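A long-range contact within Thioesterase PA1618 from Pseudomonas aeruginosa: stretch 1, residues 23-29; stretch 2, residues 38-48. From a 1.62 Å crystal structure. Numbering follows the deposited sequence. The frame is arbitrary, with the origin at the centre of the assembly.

Stretch 1, residues 23-29: DLLGIRF
Stretch 2 38-48: TASMPVDSRTH

Stretch 1 leaves a helix, turns at Gly 26 and enters a strand at Arg 28 that runs antiparallel to the strand of stretch 2; together they bury 520 Å². Arg 28 and Ser 40 form the hydrogen-bonded pair, CA atoms 5.4 Å apart: Arg 28 N donates to Ser 40 O at 2.9 Å, and Ser 40 N to Arg 28 O at 2.9 Å, so both residues' backbone groups are satisfied. The same acceptors take CA-H...O contacts, Ile 27 CA to Ser 40 O at 3.4 Å and Ala 39 CA to Arg 28 O at 3.1 Å. Phe 29 and Ala 39 follow as the non-hydrogen-bonded pair, CA atoms 4.1 Å apart. Their side chains share one sheet face, where small Ala 39 CB sits over the Phe 29 ring (chi1 m, chi2 84°), 4.1 Å from Phe 29 CD2. Arg 28 (t, t, p) and Ser 40 (p) occupy the other face; Arg 28 NE and NH2 and Ser 40 OG find hydrogen-bond partners just outside the stretches.

Before the strand, Ile 27 (m, t) places CG1 3.9 Å from SD of extended Met 41 (t, t, p), and Leu 25 (m, t) brings CB to 4.2 Å from the same SD. Gly 26 closes the helix in a Schellman motif, phi/psi 78/24, its N bonded to Asp 23 O at 3.2 Å. Positive phi favours glycine, and an ideal CB would lie only 3.1 Å from both Pro 42 CG and Arg 46 NH1.

Beyond Pro 42 the chain folds back. Thr 47 OG1 donates to Pro 42 O at 2.8 Å and accepts from Asp 44 N at 3.1 Å. Asp 44 OD1 takes Arg 46 N at 2.9 Å and Arg 46 NE at 3.1 Å, while Asp 44 OD2 receives Arg 46 NH2 at 2.5 Å in a salt bridge. Thus held, the Arg 46 guanidinium (side chain m, t, m) has Leu 25 O over one face. Arg 46 O is buried without a partner in the model, 3.5 Å from Leu 25 CD2.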

ATOM      1  N   ASP A  23       4.820 -25.173  -2.804  1.00 22.29           N
ATOM      2  CA  ASP A  23       5.278 -26.500  -2.411  1.00 24.16           C
ATOM      3  C   ASP A  23       6.643 -26.406  -1.734  1.00 24.24           C
ATOM      4  O   ASP A  23       6.895 -27.050  -0.710  1.00 26.68           O
ATOM      5  CB  ASP A  23       5.373 -27.398  -3.644  1.00 27.84           C
ATOM      6  CG  ASP A  23       5.465 -28.864  -3.286  1.00 33.87           C
ATOM      7  OD1 ASP A  23       4.919 -29.249  -2.232  1.00 38.49           O
ATOM      8  OD2 ASP A  23       6.081 -29.619  -4.064  1.00 40.12           O
ATOM      9  N   LEU A  24       7.526 -25.600  -2.319  1.00 22.26           N
ATOM     10  CA  LEU A  24       8.856 -25.383  -1.772  1.00 20.97           C
ATOM     11  C   LEU A  24       8.805 -24.882  -0.323  1.00 24.96           C
ATOM     12  O   LEU A  24       9.583 -25.326   0.521  1.00 23.87           O
ATOM     13  CB  LEU A  24       9.636 -24.400  -2.658  1.00 22.22           C
ATOM     14  CG  LEU A  24      11.138 -24.290  -2.383  1.00 26.38           C
ATOM     15  CD1 LEU A  24      11.798 -25.626  -2.655  1.00 30.55           C
ATOM     16  CD2 LEU A  24      11.789 -23.217  -3.231  1.00 24.32           C
ATOM     17  N   LEU A  25       7.875 -23.978  -0.025  1.00 20.31           N
ATOM     18  CA  LEU A  25       7.806 -23.386   1.315  1.00 18.82           C
ATOM     19  C   LEU A  25       6.901 -24.129   2.291  1.00 21.64           C
ATOM     20  O   LEU A  25       6.779 -23.725   3.440  1.00 21.62           O
ATOM     21  CB  LEU A  25       7.374 -21.919   1.231  1.00 17.95           C
ATOM     22  CG  LEU A  25       8.221 -21.007   0.343  1.00 18.71           C
ATOM     23  CD1 LEU A  25       7.693 -19.579   0.461  1.00 19.20           C
ATOM     24  CD2 LEU A  25       9.695 -21.090   0.739  1.00 20.17           C
ATOM     25  N   GLY A  26       6.236 -25.188   1.836  1.00 19.48           N
ATOM     26  CA  GLY A  26       5.371 -25.949   2.716  1.00 20.82           C
ATOM     27  C   GLY A  26       4.023 -25.317   2.991  1.00 20.26           C
ATOM     28  O   GLY A  26       3.381 -25.620   3.994  1.00 19.30           O
ATOM     29  N   ILE A  27       3.570 -24.450   2.089  1.00 20.35           N
ATOM     30  CA  ILE A  27       2.226 -23.896   2.212  1.00 19.95           C
ATOM     31  C   ILE A  27       1.183 -25.005   2.112  1.00 17.86           C
ATOM     32  O   ILE A  27       1.228 -25.855   1.215  1.00 19.56           O
ATOM     33  CB  ILE A  27       1.963 -22.778   1.173  1.00 18.17           C
ATOM     34  CG1 ILE A  27       2.864 -21.574   1.457  1.00 17.15           C
ATOM     35  CG2 ILE A  27       0.485 -22.354   1.195  1.00 17.45           C
ATOM     36  CD1 ILE A  27       2.771 -20.436   0.397  1.00 19.47           C
ATOM     37  N   ARG A  28       0.266 -25.008   3.069  1.00 17.48           N
ATOM     38  CA  ARG A  28      -0.759 -26.033   3.144  1.00 19.75           C
ATOM     39  C   ARG A  28      -2.123 -25.372   3.253  1.00 19.79           C
ATOM     40  O   ARG A  28      -2.384 -24.649   4.214  1.00 19.24           O
ATOM     41  CB  ARG A  28      -0.500 -26.927   4.368  1.00 22.57           C
ATOM     42  CG  ARG A  28      -1.479 -28.080   4.528  1.00 29.62           C
ATOM     43  CD  ARG A  28      -1.184 -28.884   5.792  1.00 33.99           C
ATOM     44  NE  ARG A  28      -1.514 -28.145   7.013  1.00 37.05           N
ATOM     45  CZ  ARG A  28      -0.882 -28.292   8.176  1.00 38.35           C
ATOM     46  NH1 ARG A  28       0.127 -29.145   8.285  1.00 38.97           N
ATOM     47  NH2 ARG A  28      -1.248 -27.569   9.227  1.00 39.31           N
ATOM     48  N   PHE A  29      -2.986 -25.602   2.261  1.00 18.20           N
ATOM     49  CA  PHE A  29      -4.380 -25.181   2.377  1.00 19.60           C
ATOM     50  C   PHE A  29      -5.065 -26.091   3.383  1.00 19.84           C
ATOM     51  O   PHE A  29      -5.019 -27.315   3.232  1.00 21.89           O
ATOM     52  CB  PHE A  29      -5.070 -25.222   1.013  1.00 20.10           C
ATOM     53  CG  PHE A  29      -4.547 -24.175   0.071  1.00 19.45           C
ATOM     54  CD1 PHE A  29      -3.399 -24.402  -0.669  1.00 18.13           C
ATOM     55  CD2 PHE A  29      -5.177 -22.942  -0.030  1.00 18.30           C
ATOM     56  CE1 PHE A  29      -2.888 -23.418  -1.515  1.00 21.61           C
ATOM     57  CE2 PHE A  29      -4.684 -21.960  -0.865  1.00 18.77           C
ATOM     58  CZ  PHE A  29      -3.531 -22.196  -1.612  1.00 17.99           C
ATOM     59  N   THR A  38      -8.405 -20.806   4.231  1.00 20.27           N
ATOM     60  CA  THR A  38      -7.317 -20.752   5.220  1.00 15.69           C
ATOM     61  C   THR A  38      -6.133 -21.609   4.765  1.00 19.07           C
ATOM     62  O   THR A  38      -6.324 -22.728   4.285  1.00 18.97           O
ATOM     63  CB  THR A  38      -7.813 -21.249   6.605  1.00 19.56           C
ATOM     64  OG1 THR A  38      -8.872 -20.401   7.083  1.00 20.14           O
ATOM     65  CG2 THR A  38      -6.677 -21.264   7.626  1.00 19.33           C
ATOM     66  N   ALA A  39      -4.912 -21.074   4.897  1.00 17.02           N
ATOM     67  CA  ALA A  39      -3.686 -21.820   4.599  1.00 16.01           C
ATOM     68  C   ALA A  39      -2.641 -21.466   5.638  1.00 19.72           C
ATOM     69  O   ALA A  39      -2.672 -20.377   6.193  1.00 18.45           O
ATOM     70  CB  ALA A  39      -3.155 -21.468   3.205  1.00 17.71           C
ATOM     71  N   SER A  40      -1.707 -22.380   5.886  1.00 18.88           N
ATOM     72  CA  SER A  40      -0.638 -22.135   6.842  1.00 17.98           C
ATOM     73  C   SER A  40       0.709 -22.462   6.222  1.00 18.20           C
ATOM     74  O   SER A  40       0.780 -23.083   5.159  1.00 18.33           O
ATOM     75  CB  SER A  40      -0.845 -22.958   8.109  1.00 21.25           C
ATOM     76  OG  SER A  40      -0.628 -24.333   7.841  1.00 22.11           O
ATOM     77  N   MET A  41       1.779 -22.034   6.883  1.00 18.08           N
ATOM     78  CA  MET A  41       3.120 -22.186   6.353  1.00 19.23           C
ATOM     79  C   MET A  41       4.060 -22.334   7.532  1.00 18.69           C
ATOM     80  O   MET A  41       3.884 -21.661   8.538  1.00 16.70           O
ATOM     81  CB  MET A  41       3.494 -20.931   5.566  1.00 16.35           C
ATOM     82  CG  MET A  41       4.810 -21.000   4.793  1.00 18.83           C
ATOM     83  SD  MET A  41       5.103 -19.487   3.849  1.00 20.00           S
ATOM     84  CE  MET A  41       5.129 -18.287   5.172  1.00 18.74           C
ATOM     85  N   PRO A  42       5.065 -23.215   7.413  1.00 20.25           N
ATOM     86  CA  PRO A  42       6.043 -23.340   8.505  1.00 21.45           C
ATOM     87  C   PRO A  42       6.923 -22.107   8.652  1.00 20.09           C
ATOM     88  O   PRO A  42       7.226 -21.431   7.663  1.00 18.25           O
ATOM     89  CB  PRO A  42       6.909 -24.528   8.064  1.00 21.70           C
ATOM     90  CG  PRO A  42       6.754 -24.567   6.560  1.00 22.82           C
ATOM     91  CD  PRO A  42       5.316 -24.185   6.334  1.00 21.97           C
ATOM     92  N   VAL A  43       7.306 -21.810   9.892  1.00 17.70           N
ATOM     93  CA  VAL A  43       8.300 -20.784  10.177  1.00 18.22           C
ATOM     94  C   VAL A  43       9.597 -21.511  10.508  1.00 20.88           C
ATOM     95  O   VAL A  43       9.806 -21.953  11.648  1.00 21.02           O
ATOM     96  CB  VAL A  43       7.859 -19.874  11.342  1.00 17.52           C
ATOM     97  CG1 VAL A  43       8.900 -18.810  11.622  1.00 19.60           C
ATOM     98  CG2 VAL A  43       6.494 -19.230  11.025  1.00 20.35           C
ATOM     99  N   ASP A  44      10.449 -21.668   9.498  1.00 20.18           N
ATOM    100  CA  ASP A  44      11.688 -22.419   9.659  1.00 20.67           C
ATOM    101  C   ASP A  44      12.743 -21.917   8.672  1.00 19.67           C
ATOM    102  O   ASP A  44      12.608 -20.824   8.140  1.00 18.18           O
ATOM    103  CB  ASP A  44      11.447 -23.946   9.589  1.00 21.53           C
ATOM    104  CG  ASP A  44      10.923 -24.423   8.235  1.00 23.05           C
ATOM    105  OD1 ASP A  44      11.174 -23.782   7.195  1.00 24.74           O
ATOM    106  OD2 ASP A  44      10.270 -25.481   8.217  1.00 27.47           O
ATOM    107  N   SER A  45      13.800 -22.693   8.438  1.00 21.28           N
ATOM    108  CA  SER A  45      14.874 -22.244   7.552  1.00 21.71           C
ATOM    109  C   SER A  45      14.410 -21.943   6.123  1.00 21.26           C
ATOM    110  O   SER A  45      15.044 -21.162   5.410  1.00 22.78           O
ATOM    111  CB  SER A  45      16.026 -23.258   7.536  1.00 23.96           C
ATOM    112  OG  SER A  45      15.561 -24.526   7.128  1.00 29.52           O
ATOM    113  N   ARG A  46      13.299 -22.540   5.712  1.00 20.40           N
ATOM    114  CA  ARG A  46      12.789 -22.299   4.365  1.00 19.97           C
ATOM    115  C   ARG A  46      12.202 -20.894   4.229  1.00 20.01           C
ATOM    116  O   ARG A  46      12.165 -20.337   3.134  1.00 18.37           O
ATOM    117  CB  ARG A  46      11.721 -23.330   4.005  1.00 24.30           C
ATOM    118  CG  ARG A  46      12.248 -24.737   3.786  1.00 26.63           C
ATOM    119  CD  ARG A  46      11.102 -25.730   3.733  1.00 27.91           C
ATOM    120  NE  ARG A  46      10.506 -25.949   5.052  1.00 28.80           N
ATOM    121  CZ  ARG A  46       9.471 -26.746   5.295  1.00 27.10           C
ATOM    122  NH1 ARG A  46       8.885 -27.403   4.301  1.00 31.22           N
ATOM    123  NH2 ARG A  46       9.011 -26.887   6.532  1.00 32.07           N
ATOM    124  N   THR A  47      11.735 -20.339   5.344  1.00 18.66           N
ATOM    125  CA  THR A  47      10.954 -19.099   5.325  1.00 16.22           C
ATOM    126  C   THR A  47      11.572 -18.021   6.216  1.00 17.38           C
ATOM    127  O   THR A  47      11.079 -16.896   6.271  1.00 16.98           O
ATOM    128  CB  THR A  47       9.492 -19.344   5.769  1.00 17.07           C
ATOM    129  OG1 THR A  47       9.494 -19.973   7.051  1.00 17.63           O
ATOM    130  CG2 THR A  47       8.734 -20.248   4.770  1.00 14.99           C
ATOM    131  N   HIS A  48      12.657 -18.351   6.918  1.00 17.66           N
ATOM    132  CA  HIS A  48      13.360 -17.349   7.722  1.00 18.32           C
ATOM    133  C   HIS A  48      14.092 -16.299   6.881  1.00 16.80           C
ATOM    134  O   HIS A  48      14.517 -16.576   5.752  1.00 18.18           O
ATOM    135  CB  HIS A  48      14.422 -18.033   8.605  1.00 18.68           C
ATOM    136  CG  HIS A  48      13.903 -18.594   9.888  1.00 19.39           C
ATOM    137  ND1 HIS A  48      14.611 -19.532  10.617  1.00 22.61           N
ATOM    138  CD2 HIS A  48      12.767 -18.353  10.588  1.00 19.91           C
ATOM    139  CE1 HIS A  48      13.928 -19.845  11.704  1.00 22.05           C
ATOM    140  NE2 HIS A  48      12.806 -19.152  11.708  1.00 20.69           N
TER